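Local coordinates for hydrolase, haloacid dehalogenase-like family (PDB 2FI1), which probably hydrolyses a phosphorylated substrate with the help of a bound metal ion, as many haloacid dehalogenase-like enzymes do, at residues I10-L13 against G14-L18; L17-N20 against Y21-S24; L112-L115 against E116-I120; M143-L146 against R147-Q151; G159-P162 against I163-E166. One frame throughout, in Å; residues are numbered along the deposited sequence.

Contact 1 (I10-L13 against G14-L18); sequences IWDL and GGTLL. With CA (calcium ion), chain B.
The Trp11 indole has Leu17 on one face and Thr16 at its rim: Leu17 CD2 stands over the six-membered ring, 4.0 Å from its centroid, in a CH-pi contact shifted toward the rim, while Thr16 CG2 lies in the ring plane, 3.9 Å from CE3. This is the turn after strand 8-11 in the Rossmann-like core, and its sequence Asp-Leu-Gly-Gly-Thr corresponds to the first motif of the haloacid dehalogenase family (Asp-x-Asp-x-Thr/Val), with Gly14 where the second aspartate usually stands. The pyrrole N-H, Trp11 NE1, is hydrogen-bonded to His101 ND1. A chi1 of 166° swings the Asp12 carboxylate away from its own N-H, and both oxygens reach the calcium, where Gly14 O, Asp160 and three waters join them. The hold is uneven, OD2 at 2.4 Å and OD1 at 2.8 Å from the ion. OD2 also accepts the Thr16 hydroxyl at 2.8 Å on its anti side, a bond that helps fix the carboxylate's rotation. The loop closes on Leu13 O, which takes three backbone N-H groups: Leu17 N at 3.0 Å lies in the carbonyl plane, whereas Thr16 N at 3.1 Å and Leu18 N at 2.9 Å reach the oxygen from opposite faces of that plane.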
loop_
_atom_site.group_PDB
_atom_site.type_symbol
_atom_site.label_atom_id
_atom_site.label_comp_id
_atom_site.label_asym_id
_atom_site.label_seq_id
_atom_site.Cartn_x
_atom_site.Cartn_y
_atom_site.Cartn_z
ATOM N N ILE A 10 -4.619 -0.415 -11.760
ATOM C CA ILE A 10 -4.502 0.769 -10.933
ATOM C C ILE A 10 -4.320 0.299 -9.495
ATOM O O ILE A 10 -5.248 -0.235 -8.883
ATOM C CB ILE A 10 -5.724 1.691 -11.052
ATOM C CG1 ILE A 10 -5.935 2.130 -12.505
ATOM C CG2 ILE A 10 -5.514 2.920 -10.163
ATOM C CD1 ILE A 10 -7.168 2.996 -12.703
ATOM N N TRP A 11 -3.125 0.524 -8.972
ATOM C CA TRP A 11 -2.693 -0.020 -7.701
ATOM C C TRP A 11 -2.788 0.971 -6.559
ATOM O O TRP A 11 -2.745 2.189 -6.750
ATOM C CB TRP A 11 -1.232 -0.457 -7.794
ATOM C CG TRP A 11 -0.956 -1.552 -8.784
ATOM C CD1 TRP A 11 -0.529 -1.406 -10.070
ATOM C CD2 TRP A 11 -1.040 -2.957 -8.541
ATOM N NE1 TRP A 11 -0.356 -2.631 -10.648
ATOM C CE2 TRP A 11 -0.673 -3.601 -9.739
ATOM C CE3 TRP A 11 -1.402 -3.734 -7.436
ATOM C CZ2 TRP A 11 -0.634 -4.992 -9.860
ATOM C CZ3 TRP A 11 -1.375 -5.121 -7.565
ATOM C CH2 TRP A 11 -0.994 -5.729 -8.772
ATOM N N ASP A 12 -2.892 0.379 -5.389
ATOM C CA ASP A 12 -2.770 0.997 -4.084
ATOM C C ASP A 12 -1.378 0.620 -3.555
ATOM O O ASP A 12 -0.880 -0.460 -3.851
ATOM C CB ASP A 12 -3.918 0.430 -3.236
ATOM C CG ASP A 12 -3.796 0.683 -1.756
ATOM O OD1 ASP A 12 -3.649 1.840 -1.336
ATOM O OD2 ASP A 12 -3.982 -0.312 -1.011
ATOM N N LEU A 13 -0.745 1.501 -2.785
ATOM C CA LEU A 13 0.594 1.249 -2.274
ATOM C C LEU A 13 0.517 0.515 -0.931
ATOM O O LEU A 13 0.670 -0.688 -0.878
ATOM C CB LEU A 13 1.384 2.559 -2.167
ATOM C CG LEU A 13 2.849 2.432 -1.727
ATOM C CD1 LEU A 13 3.658 1.574 -2.705
ATOM C CD2 LEU A 13 3.465 3.816 -1.586
ATOM N N GLY A 14 0.235 1.235 0.148
ATOM C CA GLY A 14 0.223 0.633 1.478
ATOM C C GLY A 14 -0.818 -0.458 1.588
ATOM O O GLY A 14 -1.982 -0.244 1.251
ATOM N N GLY A 15 -0.407 -1.628 2.060
ATOM C CA GLY A 15 -1.320 -2.748 2.264
ATOM C C GLY A 15 -1.600 -3.602 1.033
ATOM O O GLY A 15 -2.286 -4.624 1.135
ATOM N N THR A 16 -1.062 -3.199 -0.120
ATOM C CA THR A 16 -1.277 -3.918 -1.375
ATOM C C THR A 16 0.079 -4.243 -2.006
ATOM O O THR A 16 0.445 -5.407 -2.124
ATOM C CB THR A 16 -2.178 -3.101 -2.313
ATOM O OG1 THR A 16 -3.465 -2.935 -1.691
ATOM C CG2 THR A 16 -2.355 -3.787 -3.633
ATOM N N LEU A 17 0.837 -3.223 -2.396
ATOM C CA LEU A 17 2.204 -3.442 -2.893
ATOM C C LEU A 17 3.238 -3.358 -1.775
ATOM O O LEU A 17 4.178 -4.145 -1.731
ATOM C CB LEU A 17 2.537 -2.425 -3.975
ATOM C CG LEU A 17 1.684 -2.512 -5.236
ATOM C CD1 LEU A 17 2.108 -1.423 -6.168
ATOM C CD2 LEU A 17 1.805 -3.872 -5.905
ATOM N N LEU A 18 3.052 -2.383 -0.889
ATOM C CA LEU A 18 3.988 -2.112 0.205
ATOM C C LEU A 18 3.441 -2.677 1.506
ATOM O O LEU A 18 2.319 -2.351 1.896
ATOM C CB LEU A 18 4.184 -0.608 0.348
ATOM C CG LEU A 18 5.154 -0.147 1.437
ATOM C CD1 LEU A 18 6.584 -0.432 1.024
ATOM C CD2 LEU A 18 4.930 1.323 1.718
HETATM CA CA CA B . -4.062 0.708 1.139
HETATM O O HOH W 1 -4.069 0.261 3.494
HETATM O O HOH W 2 -6.202 1.700 0.815
HETATM O O HOH W 3 -3.139 2.803 1.557
#

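Contact 2 (L17-N20 against Y21-S24); sequences LLDN and YETS
Asp19 OD1 is held by three donors: Glu22 N, through a weak bond of 3.3 Å, water 5 at 2.7 Å, and the hydroxyl of Tyr45. Asp19 is the N-cap of helix 20-34, and at chi1 -166° its carboxylate stretches forward to the first turn. Water 5 in turn accepts from Tyr21 N, so a second N-H at the helix start is met by way of solvent. Glu22 N is shared, since it also donates to Asp19 O at 3.1 Å, reaching that oxygen from well above the carbonyl plane. The other carboxylate oxygen, Asp19 OD2, stands 4.5 Å from Glu22 OE1. Water 6 donates to both acidic groups and probably eases their mutual repulsion, and OE1 has a further partner in His41. Asn20 and Tyr21 run side by side, and the amide nitrogen ND2 sits over the centre of the Tyr21 ring, 3.5 Å above its plane, with amide and ring planes 50° apart. A chi1 of 57° places CG between the backbone N and the carbonyl carbon, which brings the amide over the ring of the next residue. ND2 donates to water 7, which donates to Ser24 OG, itself bonded to Glu74. Asp19 thus opens helix 20-34, the first helix after the metal-binding turn, with Tyr21 packed on helix 41-50 and Ser24 on helix 66-77, in the helical region after the first core strand, the place of the cap domain in related enzymes.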
loop_
_atom_site.group_PDB
_atom_site.type_symbol
_atom_site.label_atom_id
_atom_site.label_comp_id
_atom_site.label_asym_id
_atom_site.label_seq_id
_atom_site.Cartn_x
_atom_site.Cartn_y
_atom_site.Cartn_z
ATOM N N LEU A 17 0.837 -3.223 -2.396
ATOM C CA LEU A 17 2.204 -3.442 -2.893
ATOM C C LEU A 17 3.238 -3.358 -1.775
ATOM O O LEU A 17 4.178 -4.145 -1.731
ATOM C CB LEU A 17 2.537 -2.425 -3.975
ATOM C CG LEU A 17 1.684 -2.512 -5.236
ATOM C CD1 LEU A 17 2.108 -1.423 -6.168
ATOM C CD2 LEU A 17 1.805 -3.872 -5.905
ATOM N N LEU A 18 3.052 -2.383 -0.889
ATOM C CA LEU A 18 3.988 -2.112 0.205
ATOM C C LEU A 18 3.441 -2.677 1.506
ATOM O O LEU A 18 2.319 -2.351 1.896
ATOM C CB LEU A 18 4.184 -0.608 0.348
ATOM C CG LEU A 18 5.154 -0.147 1.437
ATOM C CD1 LEU A 18 6.584 -0.432 1.024
ATOM C CD2 LEU A 18 4.930 1.323 1.718
ATOM N N ASP A 19 4.234 -3.527 2.163
ATOM C CA ASP A 19 3.870 -4.068 3.471
ATOM C C ASP A 19 4.317 -3.064 4.542
ATOM O O ASP A 19 5.273 -3.294 5.289
ATOM C CB ASP A 19 4.518 -5.441 3.658
ATOM C CG ASP A 19 3.943 -6.222 4.830
ATOM O OD1 ASP A 19 3.144 -5.653 5.602
ATOM O OD2 ASP A 19 4.307 -7.413 4.959
ATOM N N ASN A 20 3.618 -1.936 4.609
ATOM C CA ASN A 20 3.966 -0.911 5.585
ATOM C C ASN A 20 3.765 -1.401 7.013
ATOM O O ASN A 20 4.467 -0.946 7.921
ATOM C CB ASN A 20 3.175 0.377 5.358
ATOM C CG ASN A 20 1.691 0.157 5.391
ATOM O OD1 ASN A 20 1.104 -0.301 4.407
ATOM N ND2 ASN A 20 1.054 0.487 6.518
ATOM N N TYR A 21 2.827 -2.312 7.242
ATOM C CA TYR A 21 2.632 -2.785 8.611
ATOM C C TYR A 21 3.801 -3.630 9.080
ATOM O O TYR A 21 4.038 -3.724 10.283
ATOM C CB TYR A 21 1.272 -3.475 8.787
ATOM C CG TYR A 21 0.137 -2.482 8.665
ATOM C CD1 TYR A 21 -0.007 -1.446 9.585
ATOM C CD2 TYR A 21 -0.774 -2.559 7.624
ATOM C CE1 TYR A 21 -1.033 -0.514 9.460
ATOM C CE2 TYR A 21 -1.805 -1.635 7.497
ATOM C CZ TYR A 21 -1.919 -0.619 8.415
ATOM O OH TYR A 21 -2.942 0.296 8.301
ATOM N N GLU A 22 4.567 -4.217 8.163
ATOM C CA GLU A 22 5.746 -4.987 8.581
ATOM C C GLU A 22 6.851 -4.088 9.128
ATOM O O GLU A 22 7.428 -4.370 10.181
ATOM C CB GLU A 22 6.286 -5.853 7.434
ATOM C CG GLU A 22 7.468 -6.741 7.809
ATOM C CD GLU A 22 7.150 -7.716 8.920
ATOM O OE1 GLU A 22 5.964 -8.055 9.090
ATOM O OE2 GLU A 22 8.097 -8.121 9.631
ATOM N N THR A 23 7.161 -3.012 8.417
ATOM C CA THR A 23 8.174 -2.087 8.893
ATOM C C THR A 23 7.719 -1.393 10.186
ATOM O O THR A 23 8.513 -1.186 11.109
ATOM C CB THR A 23 8.577 -1.059 7.810
ATOM O OG1 THR A 23 7.433 -0.657 7.060
ATOM C CG2 THR A 23 9.617 -1.644 6.859
ATOM N N SER A 24 6.437 -1.049 10.272
ATOM C CA SER A 24 5.912 -0.432 11.479
ATOM C C SER A 24 5.942 -1.402 12.657
ATOM O O SER A 24 6.314 -1.018 13.764
ATOM C CB SER A 24 4.498 0.078 11.228
ATOM O OG SER A 24 4.511 1.157 10.300
HETATM O O HOH W 4 7.456 -1.401 4.284
HETATM O O HOH W 5 1.136 -3.807 5.279
HETATM O O HOH W 6 4.471 -9.201 7.031
HETATM O O HOH W 7 2.307 1.734 8.754
#

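Contact 3 (L112-L115 against E116-I120); sequences LEIL and EKTSI
Residues 112-120 form the C-terminal end of helix 110-117, the connecting helix of the beta-alpha-beta unit between strands 100-104 and 124-128, and a Schellman motif closes it. Ser119 takes positive phi (56°), which turns the chain so that Ile120 N donates to Leu115 O at 3.0 Å, in the carbonyl plane, and Ser119 N to Glu116 O. Inside this loop the apolar ends meet: Leu115 CD2 lies 4.0 Å from Ile120 CG1, the two side chains crossing at about a right angle. Thr118 adds a side-chain bond to the last turn. Its chi1 of 59° sets OG1 between the backbone N and the carbonyl carbon, and from there it donates to Ile114 O at 2.8 Å; Thr118 N reaches the same oxygen at 3.0 Å from the other face of the carbonyl plane. Water serves the outer side. Water 8 bridges Leu112 O and Glu116 OE2, while Lys117 bends back along Glu113, NZ stopping 4.1 Å from OE1, too far for a salt bridge, and donating to water 9. Glu113 and Glu116 lie on the exposed side; Leu115 packs on Phe124 and Val127 of strand 124-128, and Ile114, Lys117 and Thr118 touch Pro81 in the loop between helices 66-77 and 87-96.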
loop_
_atom_site.group_PDB
_atom_site.type_symbol
_atom_site.label_atom_id
_atom_site.label_comp_id
_atom_site.label_asym_id
_atom_site.label_seq_id
_atom_site.Cartn_x
_atom_site.Cartn_y
_atom_site.Cartn_z
ATOM N N LEU A 112 7.099 8.695 -3.987
ATOM C CA LEU A 112 8.021 8.491 -5.079
ATOM C C LEU A 112 9.326 7.902 -4.559
ATOM O O LEU A 112 9.914 7.040 -5.211
ATOM C CB LEU A 112 8.239 9.788 -5.848
ATOM C CG LEU A 112 6.958 10.489 -6.330
ATOM C CD1 LEU A 112 7.315 11.709 -7.167
ATOM C CD2 LEU A 112 6.042 9.560 -7.096
ATOM N N GLU A 113 9.764 8.351 -3.383
ATOM C CA GLU A 113 10.967 7.805 -2.740
ATOM C C GLU A 113 10.818 6.332 -2.405
ATOM O O GLU A 113 11.749 5.550 -2.564
ATOM C CB GLU A 113 11.274 8.551 -1.436
ATOM C CG GLU A 113 11.597 10.032 -1.594
ATOM C CD GLU A 113 11.623 10.784 -0.265
ATOM O OE1 GLU A 113 11.637 10.136 0.812
ATOM O OE2 GLU A 113 11.625 12.031 -0.298
ATOM N N ILE A 114 9.648 5.950 -1.919
ATOM C CA ILE A 114 9.386 4.556 -1.591
ATOM C C ILE A 114 9.488 3.673 -2.836
ATOM O O ILE A 114 10.059 2.587 -2.782
ATOM C CB ILE A 114 7.994 4.383 -0.940
ATOM C CG1 ILE A 114 7.944 5.137 0.395
ATOM C CG2 ILE A 114 7.640 2.907 -0.743
ATOM C CD1 ILE A 114 8.848 4.593 1.474
ATOM N N LEU A 115 8.942 4.138 -3.952
ATOM C CA LEU A 115 8.996 3.378 -5.205
ATOM C C LEU A 115 10.427 3.218 -5.714
ATOM O O LEU A 115 10.771 2.194 -6.311
ATOM C CB LEU A 115 8.139 4.061 -6.268
ATOM C CG LEU A 115 6.658 4.231 -5.932
ATOM C CD1 LEU A 115 5.922 4.910 -7.076
ATOM C CD2 LEU A 115 6.023 2.886 -5.617
ATOM N N GLU A 116 11.264 4.219 -5.484
ATOM C CA GLU A 116 12.681 4.126 -5.831
ATOM C C GLU A 116 13.418 3.144 -4.918
ATOM O O GLU A 116 14.168 2.278 -5.384
ATOM C CB GLU A 116 13.346 5.504 -5.740
ATOM C CG GLU A 116 12.907 6.494 -6.796
ATOM C CD GLU A 116 13.250 6.073 -8.213
ATOM O OE1 GLU A 116 14.203 5.286 -8.401
ATOM O OE2 GLU A 116 12.570 6.556 -9.143
ATOM N N LYS A 117 13.214 3.267 -3.612
ATOM C CA LYS A 117 13.906 2.411 -2.661
ATOM C C LYS A 117 13.552 0.940 -2.844
ATOM O O LYS A 117 14.386 0.068 -2.587
ATOM C CB LYS A 117 13.596 2.837 -1.226
ATOM C CG LYS A 117 14.286 4.114 -0.799
ATOM C CD LYS A 117 14.055 4.380 0.677
ATOM C CE LYS A 117 13.207 5.598 0.905
ATOM N NZ LYS A 117 14.026 6.818 0.659
ATOM N N THR A 118 12.325 0.659 -3.277
ATOM C CA THR A 118 11.872 -0.717 -3.507
ATOM C C THR A 118 12.031 -1.172 -4.961
ATOM O O THR A 118 11.632 -2.290 -5.311
ATOM C CB THR A 118 10.404 -0.896 -3.081
ATOM O OG1 THR A 118 9.581 0.007 -3.817
ATOM C CG2 THR A 118 10.235 -0.640 -1.592
ATOM N N SER A 119 12.617 -0.316 -5.791
ATOM C CA SER A 119 12.924 -0.641 -7.188
ATOM C C SER A 119 11.699 -1.078 -7.988
ATOM O O SER A 119 11.791 -1.967 -8.838
ATOM C CB SER A 119 14.031 -1.702 -7.259
ATOM O OG SER A 119 15.191 -1.221 -6.604
ATOM N N ILE A 120 10.559 -0.444 -7.746
ATOM C CA ILE A 120 9.398 -0.658 -8.615
ATOM C C ILE A 120 8.919 0.607 -9.341
ATOM O O ILE A 120 7.937 0.561 -10.068
ATOM C CB ILE A 120 8.230 -1.354 -7.879
ATOM C CG1 ILE A 120 7.734 -0.518 -6.695
ATOM C CG2 ILE A 120 8.655 -2.753 -7.441
ATOM C CD1 ILE A 120 6.432 -1.028 -6.099
HETATM O O HOH W 8 9.823 7.249 -7.933
HETATM O O HOH W 9 14.656 7.255 -2.433
#

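Contact 4 (M143-L146 against R147-Q151); sequences MLYL and REKYQ
Regular i to i+4 bonds, from Arg147 N to Met143 O through Tyr150 N to Leu146 O (both 2.9 Å), carry helix 141-149 to its end. On one flank Tyr145 and Lys149 run side by side. All four torsions of Lys149 are close to 180°, and the extended chain carries NZ along the ring to donate to Tyr145 OH at 3.1 Å; on the way CD passes 3.7 Å from Tyr145 CZ. Both polar ends converge on Glu126, which makes a salt bridge with Lys149 and accepts from the hydroxyls of Tyr145 and Tyr150, so this carboxylate joins three residues of the helix end. Within the Rossmann-like fold the helix lies against the parallel sheet, Leu146 resting on Ile10, Phe102, Val104 and Val128. Leu146 CD2 also meets Tyr150 CE2 at 3.8 Å, and Leu146 O lies at the edge of that tyrosine ring, near its plane. One face of the Tyr150 ring carries the neighbouring Lys149 CG, 3.8 Å above the plane. Positive phi at Gln151 (49°) ends the helix in a Schellman motif whose inner bond, Gln151 N to Glu148 O, is weak. Arg147 turns away at chi3, and its NE donates to Ala171 O.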
loop_
_atom_site.group_PDB
_atom_site.type_symbol
_atom_site.label_atom_id
_atom_site.label_comp_id
_atom_site.label_asym_id
_atom_site.label_seq_id
_atom_site.Cartn_x
_atom_site.Cartn_y
_atom_site.Cartn_z
ATOM N N MET A 143 -9.310 8.243 -10.284
ATOM C CA MET A 143 -9.374 7.088 -11.190
ATOM C C MET A 143 -10.084 7.461 -12.509
ATOM O O MET A 143 -9.691 6.970 -13.554
ATOM C CB MET A 143 -9.919 5.825 -10.495
ATOM C CG MET A 143 -8.828 4.951 -9.666
ATOM S SD MET A 143 -9.738 3.841 -8.679
ATOM C CE MET A 143 -8.679 3.851 -7.227
ATOM N N LEU A 144 -11.056 8.376 -12.471
ATOM C CA LEU A 144 -11.661 8.885 -13.709
ATOM C C LEU A 144 -10.657 9.699 -14.522
ATOM O O LEU A 144 -10.660 9.662 -15.753
ATOM C CB LEU A 144 -12.903 9.729 -13.405
ATOM C CG LEU A 144 -14.114 8.923 -12.924
ATOM C CD1 LEU A 144 -15.190 9.826 -12.348
ATOM C CD2 LEU A 144 -14.690 8.050 -14.043
ATOM N N TYR A 145 -9.795 10.440 -13.838
ATOM C CA TYR A 145 -8.714 11.168 -14.502
ATOM C C TYR A 145 -7.817 10.194 -15.270
ATOM O O TYR A 145 -7.469 10.435 -16.425
ATOM C CB TYR A 145 -7.893 11.975 -13.483
ATOM C CG TYR A 145 -6.463 12.271 -13.874
ATOM C CD1 TYR A 145 -6.150 13.299 -14.747
ATOM C CD2 TYR A 145 -5.405 11.543 -13.325
ATOM C CE1 TYR A 145 -4.836 13.584 -15.087
ATOM C CE2 TYR A 145 -4.093 11.809 -13.653
ATOM C CZ TYR A 145 -3.801 12.841 -14.536
ATOM O OH TYR A 145 -2.507 13.138 -14.882
ATOM N N LEU A 146 -7.419 9.102 -14.621
ATOM C CA LEU A 146 -6.578 8.108 -15.281
ATOM C C LEU A 146 -7.306 7.427 -16.435
ATOM O O LEU A 146 -6.728 7.202 -17.498
ATOM C CB LEU A 146 -6.086 7.057 -14.285
ATOM C CG LEU A 146 -5.040 7.519 -13.267
ATOM C CD1 LEU A 146 -4.769 6.397 -12.272
ATOM C CD2 LEU A 146 -3.762 7.992 -13.945
ATOM N N ARG A 147 -8.565 7.090 -16.207
ATOM C CA ARG A 147 -9.373 6.441 -17.242
ATOM C C ARG A 147 -9.474 7.307 -18.495
ATOM O O ARG A 147 -9.355 6.798 -19.617
ATOM C CB ARG A 147 -10.764 6.117 -16.704
ATOM C CG ARG A 147 -11.688 5.468 -17.714
ATOM C CD ARG A 147 -13.124 5.678 -17.318
ATOM N NE ARG A 147 -13.685 4.454 -16.781
ATOM C CZ ARG A 147 -14.354 3.550 -17.494
ATOM N NH1 ARG A 147 -14.557 3.699 -18.804
ATOM N NH2 ARG A 147 -14.816 2.470 -16.886
ATOM N N GLU A 148 -9.690 8.607 -18.311
ATOM C CA GLU A 148 -9.781 9.543 -19.435
ATOM C C GLU A 148 -8.421 9.769 -20.091
ATOM O O GLU A 148 -8.267 9.665 -21.313
ATOM C CB GLU A 148 -10.379 10.878 -18.959
ATOM C CG GLU A 148 -10.524 11.949 -20.050
ATOM C CD GLU A 148 -11.105 13.262 -19.535
ATOM O OE1 GLU A 148 -12.018 13.232 -18.678
ATOM O OE2 GLU A 148 -10.653 14.332 -20.006
ATOM N N LYS A 149 -7.411 10.059 -19.284
ATOM C CA LYS A 149 -6.104 10.417 -19.820
ATOM C C LYS A 149 -5.468 9.255 -20.569
ATOM O O LYS A 149 -4.841 9.456 -21.621
ATOM C CB LYS A 149 -5.175 10.883 -18.693
ATOM C CG LYS A 149 -3.773 11.254 -19.151
ATOM C CD LYS A 149 -2.974 11.933 -18.045
ATOM C CE LYS A 149 -1.578 12.272 -18.519
ATOM N NZ LYS A 149 -0.768 12.885 -17.416
ATOM N N TYR A 150 -5.620 8.050 -20.014
ATOM C CA TYR A 150 -4.985 6.852 -20.560
ATOM C C TYR A 150 -5.975 5.969 -21.314
ATOM O O TYR A 150 -5.633 4.875 -21.761
ATOM C CB TYR A 150 -4.235 6.093 -19.447
ATOM C CG TYR A 150 -3.055 6.904 -18.965
ATOM C CD1 TYR A 150 -1.900 6.983 -19.717
ATOM C CD2 TYR A 150 -3.118 7.645 -17.781
ATOM C CE1 TYR A 150 -0.828 7.758 -19.307
ATOM C CE2 TYR A 150 -2.049 8.416 -17.363
ATOM C CZ TYR A 150 -0.909 8.474 -18.131
ATOM O OH TYR A 150 0.180 9.237 -17.768
ATOM N N GLN A 151 -7.192 6.472 -21.493
ATOM C CA GLN A 151 -8.195 5.811 -22.330
ATOM C C GLN A 151 -8.301 4.332 -21.966
ATOM O O GLN A 151 -8.139 3.424 -22.783
ATOM C CB GLN A 151 -7.881 6.073 -23.801
ATOM C CG GLN A 151 -8.145 7.529 -24.145
ATOM C CD GLN A 151 -7.694 7.906 -25.527
ATOM O OE1 GLN A 151 -6.497 7.997 -25.798
ATOM N NE2 GLN A 151 -8.658 8.157 -26.413
#

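Contact 5 (G159-P162 against I163-E166); sequences GDRP and IDIE. With CA (calcium ion), chain B.
Asp164 OD2 accepts from Arg161 N at 3.0 Å, on its anti side and 31° out of the carboxylate plane, and from water 2 at 2.7 Å. Arg161 is the N-cap of helix 162-170 and Asp164 its third helical residue, so this return bond from side chain to N-cap N-H is one half of a capping box. The second oxygen, Asp164 OD1, forms a salt bridge with Lys137, which probably offsets the gathering of acidic groups here. Water 2 also binds the calcium, making Asp164 a second-shell residue that positions a first-shell water. Asp160 enters the first shell itself: OD1 is 2.4 Å from the calcium, while OD2 accepts from the metal-bound water 1 at 2.8 Å. The segment matches the Gly-Asp-x-x-x-Asp signature of the family. Gly159 CA lies 3.5 Å from Asp164 OD2, so the carboxylate packs directly on the backbone. Among the first-turn carbonyls, Arg161 O takes Asp164 N at 2.9 Å from above its plane, with a weak bond from Ile165 N, and Pro162 O takes Glu166 N at 2.9 Å almost end-on. Ile163 CD1 lies over one face of the Arg161 guanidinium, 3.6 Å above it. The turn leads from strand 155-159, paired with strand 174-177 through Gly159, into helix 162-170, whose Ile165 packs on Thr175 and Leu177.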
loop_
_atom_site.group_PDB
_atom_site.type_symbol
_atom_site.label_atom_id
_atom_site.label_comp_id
_atom_site.label_asym_id
_atom_site.label_seq_id
_atom_site.Cartn_x
_atom_site.Cartn_y
_atom_site.Cartn_z
ATOM N N GLY A 159 -6.848 -2.823 -4.368
ATOM C CA GLY A 159 -6.543 -2.172 -3.103
ATOM C C GLY A 159 -7.028 -3.011 -1.950
ATOM O O GLY A 159 -7.832 -3.921 -2.124
ATOM N N ASP A 160 -6.546 -2.695 -0.754
ATOM C CA ASP A 160 -6.855 -3.518 0.409
ATOM C C ASP A 160 -8.046 -3.024 1.221
ATOM O O ASP A 160 -8.473 -3.724 2.137
ATOM C CB ASP A 160 -5.628 -3.677 1.323
ATOM C CG ASP A 160 -5.194 -2.379 1.982
ATOM O OD1 ASP A 160 -5.273 -1.315 1.341
ATOM O OD2 ASP A 160 -4.752 -2.425 3.156
ATOM N N ARG A 161 -8.575 -1.854 0.903
ATOM C CA ARG A 161 -9.632 -1.250 1.717
ATOM C C ARG A 161 -10.934 -1.030 0.962
ATOM O O ARG A 161 -10.943 -0.844 -0.251
ATOM C CB ARG A 161 -9.157 0.095 2.272
ATOM C CG ARG A 161 -8.137 0.002 3.364
ATOM C CD ARG A 161 -7.744 1.382 3.849
ATOM N NE ARG A 161 -8.895 2.144 4.327
ATOM C CZ ARG A 161 -8.874 3.446 4.594
ATOM N NH1 ARG A 161 -7.759 4.147 4.445
ATOM N NH2 ARG A 161 -9.970 4.053 5.018
ATOM N N PRO A 162 -12.063 -1.027 1.695
ATOM C CA PRO A 162 -13.323 -0.665 1.076
ATOM C C PRO A 162 -13.290 0.585 0.203
ATOM O O PRO A 162 -13.894 0.587 -0.864
ATOM C CB PRO A 162 -14.248 -0.474 2.279
ATOM C CG PRO A 162 -13.745 -1.469 3.246
ATOM C CD PRO A 162 -12.244 -1.440 3.100
ATOM N N ILE A 163 -12.595 1.637 0.627
ATOM C CA ILE A 163 -12.603 2.873 -0.167
ATOM C C ILE A 163 -11.957 2.698 -1.544
ATOM O O ILE A 163 -12.295 3.420 -2.490
ATOM C CB ILE A 163 -11.960 4.082 0.562
ATOM C CG1 ILE A 163 -10.489 3.821 0.910
ATOM C CG2 ILE A 163 -12.792 4.449 1.787
ATOM C CD1 ILE A 163 -9.764 5.053 1.407
ATOM N N ASP A 164 -11.042 1.731 -1.659
ATOM C CA ASP A 164 -10.396 1.450 -2.939
ATOM C C ASP A 164 -11.388 0.809 -3.899
ATOM O O ASP A 164 -11.480 1.177 -5.072
ATOM C CB ASP A 164 -9.203 0.527 -2.726
ATOM C CG ASP A 164 -8.201 1.097 -1.751
ATOM O OD1 ASP A 164 -7.972 2.336 -1.747
ATOM O OD2 ASP A 164 -7.682 0.315 -0.939
ATOM N N ILE A 165 -12.143 -0.146 -3.364
ATOM C CA ILE A 165 -13.185 -0.823 -4.119
ATOM C C ILE A 165 -14.267 0.164 -4.533
ATOM O O ILE A 165 -14.721 0.172 -5.677
ATOM C CB ILE A 165 -13.834 -1.970 -3.279
ATOM C CG1 ILE A 165 -12.791 -2.976 -2.769
ATOM C CG2 ILE A 165 -14.956 -2.657 -4.055
ATOM C CD1 ILE A 165 -11.860 -3.494 -3.801
ATOM N N GLU A 166 -14.681 1.005 -3.594
ATOM C CA GLU A 166 -15.737 1.981 -3.872
ATOM C C GLU A 166 -15.308 2.981 -4.937
ATOM O O GLU A 166 -16.098 3.323 -5.817
ATOM C CB GLU A 166 -16.156 2.684 -2.584
ATOM C CG GLU A 166 -16.892 1.734 -1.632
ATOM C CD GLU A 166 -16.903 2.169 -0.179
ATOM O OE1 GLU A 166 -16.227 3.150 0.181
ATOM O OE2 GLU A 166 -17.592 1.486 0.621
HETATM CA CA CA B . -4.062 0.708 1.139
HETATM O O HOH W 1 -4.069 0.261 3.494
HETATM O O HOH W 2 -6.202 1.700 0.815
HETATM O O HOH W 3 -3.139 2.803 1.557
#

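Contacts 1 and 5 build the metal site together: two loops leaving adjacent strands of the parallel sheet share the calcium and its three waters, and Asp12 OD2 comes within 2.9 Å of Asp160 OD1. Contact 1 is the buried centre; contact 5 is partly exposed and more polar. Contact 2 continues the chain from contact 1 through Leu17 and Leu18, exchanging metal ligation for a water-rich helix start. Contacts 3 and 4 are helix ends closed by Schellman motifs, about 23 Å apart between centres, with apolar inner and charged outer sides. Both touch contact 1, contact 3 through Leu13 and Leu18, contact 4 through Ile10.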